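Transcriptional regulator, IclR family (Alicyclobacillus acidocaldarius subsp. acidocaldarius, PDB 5TJJ) probably binds DNA through an N-terminal winged helix-turn-helix domain and regulates transcription, as members of the IclR family generally do. Local coordinates at residues T32-R37 and T43-V48; T51-D56 and R65-G70; R161-G166 and E180-L185. One frame throughout, in Å; residues are numbered along the deposited sequence.

Contact 1: T32-R37 and T43-V48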
loop_
_atom_site.group_PDB
_atom_site.type_symbol
_atom_site.label_atom_id
_atom_site.label_comp_id
_atom_site.label_asym_id
_atom_site.label_seq_id
_atom_site.Cartn_x
_atom_site.Cartn_y
_atom_site.Cartn_z
ATOM N N THR A 32 -5.601 -26.025 -4.463
ATOM C CA THR A 32 -5.883 -26.909 -3.327
ATOM C C THR A 32 -5.440 -26.276 -2.009
ATOM O O THR A 32 -6.228 -26.163 -1.072
ATOM C CB THR A 32 -5.202 -28.287 -3.493
ATOM O OG1 THR A 32 -5.727 -28.922 -4.654
ATOM C CG2 THR A 32 -5.436 -29.204 -2.278
ATOM N N GLU A 33 -4.184 -25.857 -1.946
ATOM C CA GLU A 33 -3.641 -25.241 -0.741
ATOM C C GLU A 33 -4.503 -24.037 -0.294
ATOM O O GLU A 33 -4.846 -23.906 0.888
ATOM C CB GLU A 33 -2.195 -24.817 -0.990
ATOM C CG GLU A 33 -1.222 -25.980 -1.245
ATOM C CD GLU A 33 0.166 -25.526 -1.687
ATOM O OE1 GLU A 33 0.288 -24.443 -2.321
ATOM O OE2 GLU A 33 1.143 -26.263 -1.395
ATOM N N ILE A 34 -4.887 -23.186 -1.249
ATOM C CA ILE A 34 -5.759 -22.041 -0.951
ATOM C C ILE A 34 -7.114 -22.471 -0.364
ATOM O O ILE A 34 -7.528 -21.980 0.706
ATOM C CB ILE A 34 -5.991 -21.141 -2.178
ATOM C CG1 ILE A 34 -4.681 -20.453 -2.563
ATOM C CG2 ILE A 34 -7.046 -20.069 -1.869
ATOM C CD1 ILE A 34 -4.688 -19.787 -3.923
ATOM N N ALA A 35 -7.806 -23.350 -1.083
ATOM C CA ALA A 35 -9.130 -23.810 -0.661
ATOM C C ALA A 35 -9.103 -24.533 0.696
ATOM O O ALA A 35 -9.953 -24.290 1.551
ATOM C CB ALA A 35 -9.737 -24.689 -1.730
ATOM N N GLU A 36 -8.110 -25.382 0.906
ATOM C CA GLU A 36 -7.969 -26.050 2.186
ATOM C C GLU A 36 -7.651 -25.062 3.316
ATOM O O GLU A 36 -8.254 -25.157 4.380
ATOM C CB GLU A 36 -6.965 -27.222 2.118
ATOM C CG GLU A 36 -7.585 -28.501 1.527
ATOM C CD GLU A 36 -6.562 -29.571 1.147
ATOM O OE1 GLU A 36 -5.362 -29.253 0.959
ATOM O OE2 GLU A 36 -6.959 -30.750 1.019
ATOM N N ARG A 37 -6.759 -24.100 3.082
ATOM C CA ARG A 37 -6.368 -23.147 4.124
ATOM C C ARG A 37 -7.510 -22.211 4.531
ATOM O O ARG A 37 -7.637 -21.860 5.704
ATOM C CB ARG A 37 -5.156 -22.319 3.678
ATOM C CG ARG A 37 -4.578 -21.401 4.747
ATOM C CD ARG A 37 -4.142 -22.178 5.987
ATOM N NE ARG A 37 -3.153 -21.414 6.740
ATOM C CZ ARG A 37 -3.415 -20.567 7.735
ATOM N NH1 ARG A 37 -4.657 -20.393 8.182
ATOM N NH2 ARG A 37 -2.402 -19.917 8.312
ATOM N N THR A 43 -14.168 -25.238 -5.989
ATOM C CA THR A 43 -14.839 -24.607 -7.117
ATOM C C THR A 43 -15.156 -23.143 -6.843
ATOM O O THR A 43 -14.844 -22.293 -7.647
ATOM C CB THR A 43 -16.123 -25.371 -7.485
ATOM O OG1 THR A 43 -15.758 -26.686 -7.893
ATOM C CG2 THR A 43 -16.892 -24.680 -8.625
ATOM N N THR A 44 -15.761 -22.858 -5.698
ATOM C CA THR A 44 -16.013 -21.478 -5.253
ATOM C C THR A 44 -14.752 -20.632 -5.372
ATOM O O THR A 44 -14.788 -19.541 -5.938
ATOM C CB THR A 44 -16.564 -21.466 -3.803
ATOM O OG1 THR A 44 -17.677 -22.359 -3.724
ATOM C CG2 THR A 44 -17.029 -20.100 -3.393
ATOM N N CYS A 45 -13.636 -21.164 -4.875
ATOM C CA CYS A 45 -12.322 -20.516 -5.003
ATOM C C CYS A 45 -11.835 -20.262 -6.410
ATOM O O CYS A 45 -11.198 -19.246 -6.663
ATOM C CB CYS A 45 -11.239 -21.376 -4.374
ATOM S SG CYS A 45 -11.046 -21.066 -2.639
ATOM N N LEU A 46 -12.054 -21.223 -7.294
ATOM C CA LEU A 46 -11.561 -21.100 -8.653
ATOM C C LEU A 46 -12.206 -19.892 -9.319
ATOM O O LEU A 46 -11.508 -19.050 -9.875
ATOM C CB LEU A 46 -11.789 -22.387 -9.484
ATOM C CG LEU A 46 -11.023 -22.437 -10.818
ATOM C CD1 LEU A 46 -9.529 -22.105 -10.629
ATOM C CD2 LEU A 46 -11.192 -23.756 -11.561
ATOM N N ARG A 47 -13.526 -19.797 -9.210
ATOM C CA ARG A 47 -14.255 -18.723 -9.862
ATOM C C ARG A 47 -13.769 -17.320 -9.434
ATOM O O ARG A 47 -13.623 -16.418 -10.270
ATOM C CB ARG A 47 -15.748 -18.826 -9.572
ATOM C CG ARG A 47 -16.475 -20.021 -10.143
ATOM C CD ARG A 47 -17.973 -19.843 -9.910
ATOM N NE ARG A 47 -18.683 -21.117 -9.667
ATOM C CZ ARG A 47 -19.149 -21.557 -8.483
ATOM N NH1 ARG A 47 -18.983 -20.856 -7.346
ATOM N NH2 ARG A 47 -19.787 -22.725 -8.441
ATOM N N VAL A 48 -13.517 -17.161 -8.141
ATOM C CA VAL A 48 -13.039 -15.902 -7.587
ATOM C C VAL A 48 -11.623 -15.599 -8.049
ATOM O O VAL A 48 -11.342 -14.505 -8.554
ATOM C CB VAL A 48 -13.114 -15.961 -6.050
ATOM C CG1 VAL A 48 -12.316 -14.844 -5.384
ATOM C CG2 VAL A 48 -14.581 -15.949 -5.615
#
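The thiol of Cys45 projects from helix 42-54 and settles against the backbone and methyl of Ala35 on helix 31-38. Its SG lies 3.9 Å from Ala35 CA and 4.0 Å from Ala35 CB, so the sulfur leans on the root of the short side chain as much as on its end. Chi1 of Cys45, at -87°, is turned some way from the staggered -60° and swings SG out over Ala35. Beside Ala35 on helix 31-38, Ile34 brings CG2 to 4.2 Å from Cys45 SG. That methyl stands anti to the Ile34 backbone N, whereas CG1 lies beside the N and its CD1 reaches Tyr67; Ile34 also packs on Leu49 of helix 42-54. Cys45 therefore meets two successive residues of one helical turn, and Leu31, at the start of that helix, also touches it. With so small a residue as Ala35 at the crossing, the helices come close, the CA atoms of Ala35 and Cys45 lying 6.3 Å apart. Polar anchors lie at the margin, where Thr32 OG1 bonds to Lys42 NZ and Asn41 OD1 accepts from Thr44 N. These are the two helices of a helix-turn-helix, the second probably being the one that reads DNA. No hydrogen bond crosses between the segments, so what joins them here is apolar packing, with the thiol serving as an apolar group.

Contact 2: T51-D56 and R65-G70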
loop_
_atom_site.group_PDB
_atom_site.type_symbol
_atom_site.label_atom_id
_atom_site.label_comp_id
_atom_site.label_asym_id
_atom_site.label_seq_id
_atom_site.Cartn_x
_atom_site.Cartn_y
_atom_site.Cartn_z
ATOM N N THR A 51 -11.523 -14.692 -11.639
ATOM C CA THR A 51 -12.096 -13.353 -11.797
ATOM C C THR A 51 -11.060 -12.297 -11.409
ATOM O O THR A 51 -10.861 -11.328 -12.153
ATOM C CB THR A 51 -13.380 -13.199 -10.963
ATOM O OG1 THR A 51 -14.272 -14.248 -11.319
ATOM C CG2 THR A 51 -14.065 -11.883 -11.221
ATOM N N LEU A 52 -10.381 -12.518 -10.283
ATOM C CA LEU A 52 -9.274 -11.655 -9.848
ATOM C C LEU A 52 -8.125 -11.612 -10.859
ATOM O O LEU A 52 -7.560 -10.553 -11.118
ATOM C CB LEU A 52 -8.736 -12.090 -8.462
ATOM C CG LEU A 52 -9.670 -11.983 -7.243
ATOM C CD1 LEU A 52 -9.043 -12.585 -6.001
ATOM C CD2 LEU A 52 -10.079 -10.562 -6.948
ATOM N N GLU A 53 -7.789 -12.765 -11.424
ATOM C CA GLU A 53 -6.749 -12.872 -12.449
ATOM C C GLU A 53 -7.070 -12.063 -13.705
ATOM O O GLU A 53 -6.180 -11.482 -14.321
ATOM C CB GLU A 53 -6.525 -14.341 -12.836
ATOM C CG GLU A 53 -5.157 -14.602 -13.452
ATOM C CD GLU A 53 -5.128 -15.788 -14.415
ATOM O OE1 GLU A 53 -4.668 -15.580 -15.562
ATOM O OE2 GLU A 53 -5.542 -16.922 -14.031
ATOM N N ARG A 54 -8.347 -12.011 -14.058
ATOM C CA ARG A 54 -8.799 -11.307 -15.249
ATOM C C ARG A 54 -8.559 -9.788 -15.076
ATOM O O ARG A 54 -8.177 -9.101 -16.021
ATOM C CB ARG A 54 -10.267 -11.685 -15.554
ATOM C CG ARG A 54 -10.766 -11.368 -16.945
ATOM C CD ARG A 54 -11.517 -10.031 -16.982
ATOM N NE ARG A 54 -12.024 -9.636 -18.315
ATOM C CZ ARG A 54 -11.291 -9.127 -19.311
ATOM N NH1 ARG A 54 -9.969 -8.960 -19.173
ATOM N NH2 ARG A 54 -11.886 -8.794 -20.467
ATOM N N GLU A 55 -8.721 -9.291 -13.854
ATOM C CA GLU A 55 -8.492 -7.884 -13.535
ATOM C C GLU A 55 -7.041 -7.591 -13.123
ATOM O O GLU A 55 -6.744 -6.446 -12.786
ATOM C CB GLU A 55 -9.450 -7.426 -12.415
ATOM C CG GLU A 55 -10.945 -7.739 -12.622
ATOM C CD GLU A 55 -11.717 -6.710 -13.473
ATOM O OE1 GLU A 55 -11.100 -5.753 -14.039
ATOM O OE2 GLU A 55 -12.975 -6.860 -13.569
ATOM N N ASP A 56 -6.153 -8.598 -13.157
ATOM C CA ASP A 56 -4.722 -8.476 -12.815
ATOM C C ASP A 56 -4.462 -8.207 -11.293
ATOM O O ASP A 56 -3.390 -7.711 -10.909
ATOM C CB ASP A 56 -4.015 -7.442 -13.718
ATOM C CG ASP A 56 -4.048 -7.822 -15.244
ATOM O OD1 ASP A 56 -3.223 -8.672 -15.628
ATOM O OD2 ASP A 56 -4.867 -7.276 -16.065
ATOM N N ARG A 65 1.372 -24.109 -11.484
ATOM C CA ARG A 65 -0.072 -24.070 -11.182
ATOM C C ARG A 65 -0.379 -23.300 -9.902
ATOM O O ARG A 65 -1.348 -23.606 -9.196
ATOM C CB ARG A 65 -0.685 -25.482 -11.121
ATOM C CG ARG A 65 -0.232 -26.469 -12.215
ATOM C CD ARG A 65 -1.058 -26.428 -13.506
ATOM N NE ARG A 65 -2.499 -26.601 -13.275
ATOM C CZ ARG A 65 -3.099 -27.735 -12.893
ATOM N NH1 ARG A 65 -2.397 -28.842 -12.669
ATOM N NH2 ARG A 65 -4.419 -27.757 -12.719
ATOM N N ARG A 66 0.435 -22.280 -9.636
ATOM C CA ARG A 66 0.364 -21.495 -8.402
ATOM C C ARG A 66 -0.074 -20.072 -8.679
ATOM O O ARG A 66 0.296 -19.481 -9.699
ATOM C CB ARG A 66 1.705 -21.473 -7.692
ATOM C CG ARG A 66 2.027 -22.789 -7.029
ATOM C CD ARG A 66 3.498 -22.955 -6.683
ATOM N NE ARG A 66 3.736 -24.306 -6.171
ATOM C CZ ARG A 66 3.480 -24.721 -4.929
ATOM N NH1 ARG A 66 2.989 -23.889 -4.011
ATOM N NH2 ARG A 66 3.720 -25.979 -4.599
ATOM N N TYR A 67 -0.868 -19.544 -7.740
ATOM C CA TYR A 67 -1.404 -18.199 -7.786
ATOM C C TYR A 67 -0.616 -17.306 -6.832
ATOM O O TYR A 67 -0.070 -17.766 -5.817
ATOM C CB TYR A 67 -2.892 -18.188 -7.373
ATOM C CG TYR A 67 -3.822 -18.974 -8.286
ATOM C CD1 TYR A 67 -4.461 -18.362 -9.368
ATOM C CD2 TYR A 67 -4.068 -20.331 -8.072
ATOM C CE1 TYR A 67 -5.326 -19.081 -10.201
ATOM C CE2 TYR A 67 -4.912 -21.053 -8.909
ATOM C CZ TYR A 67 -5.547 -20.426 -9.971
ATOM O OH TYR A 67 -6.383 -21.153 -10.807
ATOM N N SER A 68 -0.594 -16.017 -7.147
ATOM C CA SER A 68 0.132 -15.049 -6.359
ATOM C C SER A 68 -0.499 -13.699 -6.521
ATOM O O SER A 68 -1.308 -13.495 -7.443
ATOM C CB SER A 68 1.580 -14.978 -6.824
ATOM O OG SER A 68 1.620 -14.793 -8.226
ATOM N N LEU A 69 -0.133 -12.790 -5.617
ATOM C CA LEU A 69 -0.577 -11.399 -5.727
ATOM C C LEU A 69 -0.228 -10.804 -7.084
ATOM O O LEU A 69 0.920 -10.837 -7.494
ATOM C CB LEU A 69 0.029 -10.538 -4.628
ATOM C CG LEU A 69 -0.469 -10.826 -3.206
ATOM C CD1 LEU A 69 0.090 -9.813 -2.224
ATOM C CD2 LEU A 69 -1.991 -10.832 -3.125
ATOM N N GLY A 70 -1.234 -10.261 -7.770
ATOM C CA GLY A 70 -1.046 -9.666 -9.090
ATOM C C GLY A 70 -0.537 -8.226 -9.048
ATOM O O GLY A 70 -0.627 -7.570 -8.007
HETATM O O HOH W 1 -6.341 -19.945 -13.853
#
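A single water is gripped by Glu53 OE2 and Tyr67 OH and bridges the last full turn of helix 42-54 to strand 66-69. It donates to Glu53 OE2 at 3.1 Å and lies 3.3 Å from Tyr67 OH. Glu53 reaches it with an extended chain, chi1 -158°, which carries the carboxylate out from the helix toward the tyrosine. There Glu53 OE2 approaches the ring obliquely, 4.4 Å from Tyr67 CE1, at the limit of contact. The other carboxylate oxygen, OE1, faces Arg112 of the second subunit in a long, weak ion pair. Leu49 of helix 42-54 and Val58 and Tyr60 of strand 58-61 also pack against Tyr67, the two tyrosine planes meeting at about 40°.

At the other end, the backbones touch directly. Asp56 ends the helix in a Schellman motif with positive phi, 69°, and its N bonds back to Glu53 O at 3.1 Å. The turn brings Asp56 O within 3.4 Å of Gly70 C and 3.6 Å of Gly70 CA, the latter as a CA-H...O contact; the lack of a side chain on Gly70 lets the carbonyl come this near. Gly70 is also backbone-bonded to Phe57, and Asp56 to Tyr72. The chemistry implies a join without any direct hydrogen bond between the segments: they meet through one bridging water and a CA-H...O contact, while Phe57 and Tyr72 supply conventional backbone bonds at the base of the wing.

Contact 3: R161-G166 and E180-L185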
loop_
_atom_site.group_PDB
_atom_site.type_symbol
_atom_site.label_atom_id
_atom_site.label_comp_id
_atom_site.label_asym_id
_atom_site.label_seq_id
_atom_site.Cartn_x
_atom_site.Cartn_y
_atom_site.Cartn_z
ATOM N N ARG A 161 19.086 -5.180 30.109
ATOM C CA ARG A 161 19.908 -3.999 29.859
ATOM C C ARG A 161 19.241 -2.752 30.434
ATOM O O ARG A 161 19.866 -1.990 31.171
ATOM C CB ARG A 161 20.222 -3.783 28.356
ATOM C CG ARG A 161 21.142 -2.579 28.093
ATOM C CD ARG A 161 21.419 -2.317 26.623
ATOM N NE ARG A 161 20.188 -2.106 25.840
ATOM C CZ ARG A 161 19.413 -1.014 25.895
ATOM N NH1 ARG A 161 19.680 -0.010 26.735
ATOM N NH2 ARG A 161 18.340 -0.949 25.133
ATOM N N VAL A 162 17.976 -2.544 30.092
ATOM C CA VAL A 162 17.246 -1.345 30.531
ATOM C C VAL A 162 17.130 -1.278 32.068
ATOM O O VAL A 162 17.334 -0.203 32.670
ATOM C CB VAL A 162 15.875 -1.267 29.852
ATOM C CG1 VAL A 162 15.030 -0.160 30.458
ATOM C CG2 VAL A 162 16.047 -1.031 28.347
ATOM N N LEU A 163 16.867 -2.430 32.684
ATOM C CA LEU A 163 16.833 -2.543 34.134
ATOM C C LEU A 163 18.166 -2.294 34.831
ATOM O O LEU A 163 18.200 -1.532 35.787
ATOM C CB LEU A 163 16.210 -3.874 34.598
ATOM C CG LEU A 163 14.696 -3.776 34.916
ATOM C CD1 LEU A 163 13.823 -3.464 33.709
ATOM C CD2 LEU A 163 14.207 -5.069 35.545
ATOM N N ARG A 164 19.244 -2.924 34.377
ATOM C CA ARG A 164 20.572 -2.638 34.913
ATOM C C ARG A 164 20.923 -1.132 34.855
ATOM O O ARG A 164 21.594 -0.630 35.744
ATOM C CB ARG A 164 21.662 -3.396 34.150
ATOM C CG ARG A 164 21.749 -4.917 34.309
ATOM C CD ARG A 164 22.099 -5.405 35.721
ATOM N NE ARG A 164 20.889 -5.534 36.537
ATOM C CZ ARG A 164 19.958 -6.485 36.395
ATOM N NH1 ARG A 164 20.085 -7.459 35.470
ATOM N NH2 ARG A 164 18.882 -6.453 37.180
ATOM N N GLU A 165 20.493 -0.434 33.806
ATOM C CA GLU A 165 20.808 0.995 33.594
ATOM C C GLU A 165 19.957 1.967 34.415
ATOM O O GLU A 165 20.150 3.191 34.337
ATOM C CB GLU A 165 20.715 1.350 32.103
ATOM C CG GLU A 165 21.795 0.677 31.242
ATOM C CD GLU A 165 21.604 0.789 29.734
ATOM O OE1 GLU A 165 20.601 1.397 29.321
ATOM O OE2 GLU A 165 22.456 0.257 28.950
ATOM N N GLY A 166 19.009 1.440 35.190
ATOM C CA GLY A 166 18.310 2.242 36.185
ATOM C C GLY A 166 17.001 2.811 35.667
ATOM O O GLY A 166 16.966 3.568 34.674
ATOM N N GLU A 180 9.424 -6.433 40.342
ATOM C CA GLU A 180 8.076 -5.964 39.972
ATOM C C GLU A 180 7.953 -5.543 38.477
ATOM O O GLU A 180 6.960 -5.846 37.820
ATOM C CB GLU A 180 7.659 -4.804 40.887
ATOM C CG GLU A 180 6.208 -4.354 40.772
ATOM C CD GLU A 180 5.196 -5.452 41.096
ATOM O OE1 GLU A 180 5.536 -6.399 41.855
ATOM O OE2 GLU A 180 4.044 -5.363 40.591
ATOM N N TYR A 181 8.962 -4.862 37.950
ATOM C CA TYR A 181 8.915 -4.411 36.574
ATOM C C TYR A 181 8.924 -5.598 35.599
ATOM O O TYR A 181 8.119 -5.638 34.652
ATOM C CB TYR A 181 10.046 -3.413 36.259
ATOM C CG TYR A 181 9.726 -2.577 35.036
ATOM C CD1 TYR A 181 10.071 -3.023 33.764
ATOM C CD2 TYR A 181 9.044 -1.364 35.147
ATOM C CE1 TYR A 181 9.749 -2.289 32.632
ATOM C CE2 TYR A 181 8.734 -0.610 34.025
ATOM C CZ TYR A 181 9.083 -1.080 32.757
ATOM O OH TYR A 181 8.786 -0.375 31.594
ATOM N N VAL A 182 9.790 -6.574 35.861
ATOM C CA VAL A 182 9.814 -7.817 35.081
ATOM C C VAL A 182 8.456 -8.517 35.118
ATOM O O VAL A 182 7.969 -8.950 34.083
ATOM C CB VAL A 182 10.952 -8.777 35.526
ATOM C CG1 VAL A 182 10.818 -10.151 34.882
ATOM C CG2 VAL A 182 12.302 -8.190 35.168
ATOM N N ARG A 183 7.843 -8.602 36.291
ATOM C CA ARG A 183 6.502 -9.184 36.410
ATOM C C ARG A 183 5.464 -8.390 35.586
ATOM O O ARG A 183 4.617 -8.982 34.912
ATOM C CB ARG A 183 6.065 -9.289 37.887
ATOM C CG ARG A 183 4.929 -10.280 38.124
ATOM C CD ARG A 183 4.436 -10.263 39.572
ATOM N NE ARG A 183 3.863 -8.954 39.918
ATOM C CZ ARG A 183 2.651 -8.506 39.561
ATOM N NH1 ARG A 183 1.818 -9.260 38.830
ATOM N NH2 ARG A 183 2.265 -7.287 39.939
ATOM N N LEU A 184 5.543 -7.061 35.648
ATOM C CA LEU A 184 4.716 -6.198 34.805
ATOM C C LEU A 184 4.966 -6.372 33.290
ATOM O O LEU A 184 4.011 -6.351 32.508
ATOM C CB LEU A 184 4.872 -4.724 35.209
ATOM C CG LEU A 184 4.225 -4.372 36.550
ATOM C CD1 LEU A 184 4.397 -2.902 36.843
ATOM C CD2 LEU A 184 2.753 -4.756 36.557
ATOM N N LEU A 185 6.217 -6.567 32.882
ATOM C CA LEU A 185 6.481 -6.841 31.466
ATOM C C LEU A 185 5.929 -8.209 31.063
ATOM O O LEU A 185 5.288 -8.340 30.012
ATOM C CB LEU A 185 7.958 -6.738 31.124
ATOM C CG LEU A 185 8.574 -5.342 31.204
ATOM C CD1 LEU A 185 10.097 -5.429 31.202
ATOM C CD2 LEU A 185 8.080 -4.460 30.072
#
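Leu163, near the end of helix 156-164, reaches across to Tyr181 and Val182 on helix 178-191. Its CB and CG serve as a stalk, standing too far from the second helix to touch it. Chi1 of -95° is well off a staggered position, and the fork at CG then sends its two methyls to different partners. CD1 comes to the Tyr181 ring obliquely, 3.8 Å from CD1 of that ring, while Leu163 CD2 meets Val182 CG2 at 3.7 Å. One leucine thus bridges two consecutive residues of the facing helix.

Tyr181 has CG anti to the backbone N, chi1 -159°; its OH hydrogen-bonds the carbonyl O of Tyr142. The ring also packs on Arg148 and Leu151 of helix 144-151, and on Leu167 just beyond the end of helix 156-164. Val182 turns its CG2 methyl to Leu163 and also touches Trp159, one turn before Leu163 on helix 156-164.

Salt bridges dress the outer sides of both helices. Arg183 NH2 donates to Glu180 OE2 at 2.7 Å, with an N-H...O angle of 150°, meeting the carboxylate on its syn side, though tilted out of both the carboxylate and the guanidinium planes. Arg161 NH1 lies 3.1 Å from Glu165 OE1, and Arg161 has a second acidic partner in Asp114. A further salt bridge, Arg164 to Glu178, links one helix to the start of the other. The whole is a pair of helices joined by a loop, packed through buried apolar side chains, within the C-terminal IclR domain of the GAF clan, whose antiparallel sheet is accompanied by such helices.

Overall arrangement
The three contacts follow one another along the chain without overlap. Contacts 1 and 2 lie in the N-terminal, probably DNA-binding region, their centres 12 Å apart, and share helix 42-54: contact 1 joins it to helix 31-38, contact 2 joins its end to strand 66-69 of the small three-stranded sheet. They touch one another, Tyr67 meeting Ile34 and Leu46, and both approach the second subunit. Contact 3 belongs to the C-terminal IclR domain, on the far side of the chain's centre, with its centre 48 Å from that of contact 1 and 49 Å from that of contact 2. This separation fits a two-domain regulator with a probable DNA-reading head and a distinct C-terminal domain.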